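Local coordinates for Fe(2+) transporter FeoB (Methanocaldococcus jannaschii, PDB 2WJI), which probably uses a cytoplasmic GTP-binding domain, the part described here, to drive passage of ferrous iron across the cell membrane, at residues A[113-118]-A[126-131]; A[142-145]-A[151-154]. All coordinates share one frame; numbering follows the deposited sequence.

In the fold
The two contacts illustrate how a P-loop GTPase builds a nucleotide pocket on the ends of its strands. Strands 111-116 and 141-143 are parallel neighbours in one sheet, and the Leu113 O to Val142 N (2.7 Å) and Leu115 N to Val142 O (2.8 Å) pairings probably join interaction 1 to interaction 2. Each is partly buried and apolar across its segments: buried Leu115 in one, and buried Val142 and Leu144 in the other, meet partners that are partly or fully exposed. Methyl groups alone meet in interaction 1, whereas interaction 2 also packs a leucine on a glycine backbone. Both reach the nucleotide, but polar side chains grip it in 113-118, while 142-145 brings a loop backbone beside guanine O6.

Interaction 1 (A[113-118]-A[126-131]); sequences LALNKM and IEIDVD. With GNP (phosphoaminophosphonic acid-guanylate ester), chain C.
One methyl of Leu115, CD2, meets both Ile128 and Val130: it lies 3.9 Å from Ile128 CG2 and 3.8 Å from Val130 CG2. CG of Leu115 stands anti to its backbone N (chi1 -176°), which carries the isobutyl group out from the strand to these two methyls. Ile128 crosses the leucine at a slant, while Val130 runs past it in the opposite direction. At the strand's end Asn116, and just past it Lys117, begin the NKxD (G4) motif, Asn116 to Asp119, of the experimentally established GTP site. Asn116 ND2 lies 3.2 Å from guanine N7 of the GTP analogue and bonds Val14 O, while its OD1 accepts from Ala146 N. The extended Lys117 chain lies over one face of the guanine, CG 3.6 Å from C6, and its NZ donates to ribose O4' at 3.2 Å and also bonds Asn13 O. A methionine in place of Lys117 would probably leave O4' and Asn13 O without their shared donor. Asp129 caps helix 130-137 through OD1 to Lys132 N. Leu94 of helix 94-106 touches both Leu115 and Ile128, strand 84-90 reaches Leu115 through Val89, and Pro143 of strand 141-143 packs on Val130.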
loop_
_atom_site.group_PDB
_atom_site.type_symbol
_atom_site.label_atom_id
_atom_site.label_comp_id
_atom_site.label_asym_id
_atom_site.label_seq_id
_atom_site.Cartn_x
_atom_site.Cartn_y
_atom_site.Cartn_z
ATOM N N LEU A 113 1.001 1.272 -6.505
ATOM C CA LEU A 113 0.648 -0.113 -6.240
ATOM C C LEU A 113 1.842 -0.888 -5.683
ATOM O O LEU A 113 2.887 -0.979 -6.324
ATOM C CB LEU A 113 0.152 -0.764 -7.529
ATOM C CG LEU A 113 -1.126 -1.591 -7.425
ATOM C CD1 LEU A 113 -2.167 -0.800 -6.669
ATOM C CD2 LEU A 113 -1.637 -1.959 -8.810
ATOM N N ALA A 114 1.684 -1.422 -4.477
ATOM C CA ALA A 114 2.674 -2.305 -3.886
ATOM C C ALA A 114 2.177 -3.742 -4.010
ATOM O O ALA A 114 1.196 -4.133 -3.375
ATOM C CB ALA A 114 2.925 -1.932 -2.431
ATOM N N LEU A 115 2.876 -4.515 -4.835
ATOM C CA LEU A 115 2.479 -5.865 -5.202
ATOM C C LEU A 115 3.235 -6.854 -4.326
ATOM O O LEU A 115 4.391 -7.206 -4.605
ATOM C CB LEU A 115 2.785 -6.086 -6.682
ATOM C CG LEU A 115 2.390 -7.392 -7.362
ATOM C CD1 LEU A 115 0.879 -7.547 -7.427
ATOM C CD2 LEU A 115 2.990 -7.418 -8.753
ATOM N N ASN A 116 2.578 -7.265 -3.249
ATOM C CA ASN A 116 3.187 -8.055 -2.198
ATOM C C ASN A 116 3.063 -9.565 -2.411
ATOM O O ASN A 116 2.332 -10.031 -3.287
ATOM C CB ASN A 116 2.580 -7.660 -0.850
ATOM C CG ASN A 116 3.468 -8.035 0.319
ATOM O OD1 ASN A 116 4.688 -8.086 0.187
ATOM N ND2 ASN A 116 2.861 -8.282 1.476
ATOM N N LYS A 117 3.799 -10.319 -1.600
ATOM C CA LYS A 117 3.781 -11.774 -1.626
ATOM C C LYS A 117 4.303 -12.335 -2.948
ATOM O O LYS A 117 3.826 -13.364 -3.425
ATOM C CB LYS A 117 2.374 -12.306 -1.312
ATOM C CG LYS A 117 1.807 -11.765 -0.000
ATOM C CD LYS A 117 0.546 -12.526 0.429
ATOM C CE LYS A 117 0.072 -12.042 1.792
ATOM N NZ LYS A 117 -1.019 -12.891 2.355
ATOM N N MET A 118 5.297 -11.665 -3.530
ATOM C CA MET A 118 5.863 -12.124 -4.794
ATOM C C MET A 118 6.533 -13.472 -4.611
ATOM O O MET A 118 6.599 -14.275 -5.542
ATOM C CB MET A 118 6.865 -11.109 -5.361
ATOM C CG MET A 118 6.237 -9.823 -5.885
ATOM S SD MET A 118 5.304 -10.035 -7.419
ATOM C CE MET A 118 6.638 -10.338 -8.582
ATOM N N ILE A 126 2.910 -18.788 -10.330
ATOM C CA ILE A 126 2.127 -17.681 -10.866
ATOM C C ILE A 126 3.039 -16.546 -11.337
ATOM O O ILE A 126 3.838 -16.018 -10.561
ATOM C CB ILE A 126 1.156 -17.140 -9.813
ATOM C CG1 ILE A 126 0.232 -18.255 -9.324
ATOM C CG2 ILE A 126 0.355 -15.973 -10.371
ATOM C CD1 ILE A 126 -0.611 -17.865 -8.146
ATOM N N GLU A 127 2.915 -16.176 -12.608
ATOM C CA GLU A 127 3.745 -15.120 -13.181
ATOM C C GLU A 127 2.967 -13.821 -13.341
ATOM O O GLU A 127 1.877 -13.805 -13.912
ATOM C CB GLU A 127 4.299 -15.552 -14.538
ATOM C CG GLU A 127 3.227 -15.942 -15.541
ATOM C CD GLU A 127 3.699 -15.812 -16.976
ATOM O OE1 GLU A 127 3.197 -16.560 -17.841
ATOM O OE2 GLU A 127 4.575 -14.960 -17.234
ATOM N N ILE A 128 3.530 -12.730 -12.836
ATOM C CA ILE A 128 2.915 -11.420 -13.001
ATOM C C ILE A 128 3.794 -10.538 -13.875
ATOM O O ILE A 128 4.948 -10.277 -13.535
ATOM C CB ILE A 128 2.725 -10.706 -11.650
ATOM C CG1 ILE A 128 2.114 -11.651 -10.614
ATOM C CG2 ILE A 128 1.865 -9.471 -11.830
ATOM C CD1 ILE A 128 0.687 -12.037 -10.903
ATOM N N ASP A 129 3.259 -10.079 -15.001
ATOM C CA ASP A 129 3.987 -9.126 -15.830
ATOM C C ASP A 129 3.808 -7.720 -15.263
ATOM O O ASP A 129 2.825 -7.040 -15.559
ATOM C CB ASP A 129 3.511 -9.188 -17.284
ATOM C CG ASP A 129 4.463 -8.481 -18.243
ATOM O OD1 ASP A 129 5.232 -7.601 -17.797
ATOM O OD2 ASP A 129 4.441 -8.808 -19.448
ATOM N N VAL A 130 4.761 -7.295 -14.439
ATOM C CA VAL A 130 4.683 -5.997 -13.772
ATOM C C VAL A 130 4.682 -4.830 -14.753
ATOM O O VAL A 130 3.936 -3.867 -14.583
ATOM C CB VAL A 130 5.837 -5.810 -12.768
ATOM C CG1 VAL A 130 6.137 -4.329 -12.555
ATOM C CG2 VAL A 130 5.511 -6.501 -11.454
ATOM N N ASP A 131 5.526 -4.913 -15.776
ATOM C CA ASP A 131 5.640 -3.831 -16.748
ATOM C C ASP A 131 4.347 -3.653 -17.533
ATOM O O ASP A 131 3.996 -2.541 -17.928
ATOM C CB ASP A 131 6.813 -4.075 -17.701
ATOM C CG ASP A 131 8.150 -3.685 -17.094
ATOM O OD1 ASP A 131 9.131 -3.549 -17.856
ATOM O OD2 ASP A 131 8.220 -3.508 -15.858
HETATM P PG GNP C . -5.313 -7.208 8.188
HETATM O O1G GNP C . -4.888 -5.987 8.939
HETATM O O2G GNP C . -6.261 -6.913 7.040
HETATM O O3G GNP C . -5.913 -8.059 9.282
HETATM N N3B GNP C . -4.039 -7.988 7.603
HETATM P PB GNP C . -2.701 -7.358 6.986
HETATM O O1B GNP C . -2.996 -6.782 5.660
HETATM O O2B GNP C . -2.136 -6.431 7.967
HETATM O O3A GNP C . -1.687 -8.493 6.771
HETATM P PA GNP C . -0.457 -8.836 7.646
HETATM O O1A GNP C . 0.667 -7.936 7.279
HETATM O O2A GNP C . -0.802 -8.909 9.084
HETATM O "O5'" GNP C . -0.039 -10.274 7.187
HETATM C "C5'" GNP C . -1.035 -11.193 6.757
HETATM C "C4'" GNP C . -0.403 -12.546 6.489
HETATM O "O4'" GNP C . 0.302 -12.539 5.219
HETATM C "C3'" GNP C . 0.611 -12.993 7.536
HETATM O "O3'" GNP C . 0.556 -14.408 7.670
HETATM C "C2'" GNP C . 1.927 -12.587 6.906
HETATM O "O2'" GNP C . 2.997 -13.393 7.351
HETATM C "C1'" GNP C . 1.643 -12.895 5.444
HETATM N N9 GNP C . 2.524 -12.143 4.565
HETATM C C8 GNP C . 2.790 -10.794 4.623
HETATM N N7 GNP C . 3.637 -10.407 3.709
HETATM C C5 GNP C . 3.962 -11.572 3.015
HETATM C C6 GNP C . 4.834 -11.779 1.917
HETATM O O6 GNP C . 5.528 -10.940 1.318
HETATM N N1 GNP C . 4.875 -13.118 1.519
HETATM C C2 GNP C . 4.159 -14.135 2.111
HETATM N N2 GNP C . 4.326 -15.365 1.591
HETATM N N3 GNP C . 3.334 -13.950 3.137
HETATM C C4 GNP C . 3.287 -12.653 3.537
#

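Interaction 2 (A[142-145]-A[151-154]); sequences VPLS and GIEE. Unlike the reference sequence in segment 151-154: Glu154 (reference Asp). With GNP (phosphoaminophosphonic acid-guanylate ester), chain C.
Close packing of a strand end against a helix start joins 142-145 to 151-154, at the edge of the sheet within this chain, where strand 141-143 runs into the loop that leads to helix 152-162. Backbone meets side chain where Leu144 CB lies 4.0 Å from Gly151 CA, and the two CA atoms are only 4.6 Å apart. Any side chain on Gly151, the N-cap residue, would run into Leu144 CB and Pro143 O, and its positive phi (91°) would press a CB against the preceding carbonyl as well. Leu144 CG sits between the backbone N and carbonyl carbon (chi1 65°), a placement that sends CD1 to within 4.0 Å of Ile152 CD1. In this P-loop GTPase fold the loop after the last strand carries the G5 element, whose Ser145, Ala146 and Ala147 form part of the GTP site; Ser145 C is 3.3 Å from guanine O6. Farther back along the strand, Val142 CG1 rests 4.2 Å from Glu154 CB, the two side chains meeting at a slant. Leu144 also packs on Ala114 and Asn116 of strand 111-116 and on Ile19 of helix 16-24, the helix whose Ala22 touches Ile152.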
loop_
_atom_site.group_PDB
_atom_site.type_symbol
_atom_site.label_atom_id
_atom_site.label_comp_id
_atom_site.label_asym_id
_atom_site.label_seq_id
_atom_site.Cartn_x
_atom_site.Cartn_y
_atom_site.Cartn_z
ATOM N N VAL A 142 5.165 -1.628 -7.621
ATOM C CA VAL A 142 6.378 -2.063 -6.935
ATOM C C VAL A 142 6.253 -3.501 -6.457
ATOM O O VAL A 142 5.486 -3.786 -5.543
ATOM C CB VAL A 142 6.680 -1.173 -5.714
ATOM C CG1 VAL A 142 8.007 -1.572 -5.086
ATOM C CG2 VAL A 142 6.689 0.291 -6.111
ATOM N N PRO A 143 7.015 -4.418 -7.072
ATOM C CA PRO A 143 6.972 -5.822 -6.646
ATOM C C PRO A 143 7.752 -6.031 -5.352
ATOM O O PRO A 143 8.887 -5.590 -5.247
ATOM C CB PRO A 143 7.670 -6.564 -7.794
ATOM C CG PRO A 143 7.783 -5.574 -8.921
ATOM C CD PRO A 143 7.819 -4.225 -8.287
ATOM N N LEU A 144 7.166 -6.703 -4.371
ATOM C CA LEU A 144 7.929 -6.982 -3.163
ATOM C C LEU A 144 7.494 -8.240 -2.429
ATOM O O LEU A 144 6.463 -8.834 -2.739
ATOM C CB LEU A 144 7.916 -5.778 -2.220
ATOM C CG LEU A 144 6.607 -5.308 -1.592
ATOM C CD1 LEU A 144 6.899 -4.410 -0.411
ATOM C CD2 LEU A 144 5.731 -4.592 -2.611
ATOM N N SER A 145 8.311 -8.648 -1.465
ATOM C CA SER A 145 7.945 -9.718 -0.549
ATOM C C SER A 145 8.270 -9.227 0.852
ATOM O O SER A 145 9.392 -9.408 1.338
ATOM C CB SER A 145 8.716 -11.000 -0.862
ATOM O OG SER A 145 8.517 -11.392 -2.210
ATOM N N GLY A 151 12.446 -5.697 -1.261
ATOM C CA GLY A 151 11.769 -4.693 -2.058
ATOM C C GLY A 151 11.268 -3.514 -1.245
ATOM O O GLY A 151 10.512 -2.675 -1.752
ATOM N N ILE A 152 11.686 -3.443 0.016
ATOM C CA ILE A 152 11.247 -2.367 0.906
ATOM C C ILE A 152 11.890 -1.026 0.567
ATOM O O ILE A 152 11.231 0.021 0.637
ATOM C CB ILE A 152 11.526 -2.685 2.383
ATOM C CG1 ILE A 152 10.817 -3.977 2.794
ATOM C CG2 ILE A 152 11.111 -1.514 3.269
ATOM C CD1 ILE A 152 9.317 -3.901 2.715
ATOM N N GLU A 153 13.170 -1.048 0.205
ATOM C CA GLU A 153 13.838 0.189 -0.192
ATOM C C GLU A 153 13.315 0.648 -1.544
ATOM O O GLU A 153 13.225 1.844 -1.796
ATOM C CB GLU A 153 15.378 0.069 -0.216
ATOM C CG GLU A 153 16.046 1.324 -0.818
ATOM C CD GLU A 153 17.568 1.411 -0.632
ATOM O OE1 GLU A 153 18.280 0.381 -0.698
ATOM O OE2 GLU A 153 18.057 2.545 -0.457
ATOM N N GLU A 154 12.972 -0.298 -2.415
ATOM C CA GLU A 154 12.354 0.071 -3.687
ATOM C C GLU A 154 11.050 0.804 -3.431
ATOM O O GLU A 154 10.760 1.809 -4.080
ATOM C CB GLU A 154 12.104 -1.148 -4.577
ATOM C CG GLU A 154 13.349 -1.611 -5.308
ATOM C CD GLU A 154 14.337 -2.218 -4.357
ATOM O OE1 GLU A 154 15.500 -1.759 -4.313
ATOM O OE2 GLU A 154 13.934 -3.155 -3.635
HETATM P PG GNP C . -5.313 -7.208 8.188
HETATM O O1G GNP C . -4.888 -5.987 8.939
HETATM O O2G GNP C . -6.261 -6.913 7.040
HETATM O O3G GNP C . -5.913 -8.059 9.282
HETATM N N3B GNP C . -4.039 -7.988 7.603
HETATM P PB GNP C . -2.701 -7.358 6.986
HETATM O O1B GNP C . -2.996 -6.782 5.660
HETATM O O2B GNP C . -2.136 -6.431 7.967
HETATM O O3A GNP C . -1.687 -8.493 6.771
HETATM P PA GNP C . -0.457 -8.836 7.646
HETATM O O1A GNP C . 0.667 -7.936 7.279
HETATM O O2A GNP C . -0.802 -8.909 9.084
HETATM O "O5'" GNP C . -0.039 -10.274 7.187
HETATM C "C5'" GNP C . -1.035 -11.193 6.757
HETATM C "C4'" GNP C . -0.403 -12.546 6.489
HETATM O "O4'" GNP C . 0.302 -12.539 5.219
HETATM C "C3'" GNP C . 0.611 -12.993 7.536
HETATM O "O3'" GNP C . 0.556 -14.408 7.670
HETATM C "C2'" GNP C . 1.927 -12.587 6.906
HETATM O "O2'" GNP C . 2.997 -13.393 7.351
HETATM C "C1'" GNP C . 1.643 -12.895 5.444
HETATM N N9 GNP C . 2.524 -12.143 4.565
HETATM C C8 GNP C . 2.790 -10.794 4.623
HETATM N N7 GNP C . 3.637 -10.407 3.709
HETATM C C5 GNP C . 3.962 -11.572 3.015
HETATM C C6 GNP C . 4.834 -11.779 1.917
HETATM O O6 GNP C . 5.528 -10.940 1.318
HETATM N N1 GNP C . 4.875 -13.118 1.519
HETATM C C2 GNP C . 4.159 -14.135 2.111
HETATM N N2 GNP C . 4.326 -15.365 1.591
HETATM N N3 GNP C . 3.334 -13.950 3.137
HETATM C C4 GNP C . 3.287 -12.653 3.537
#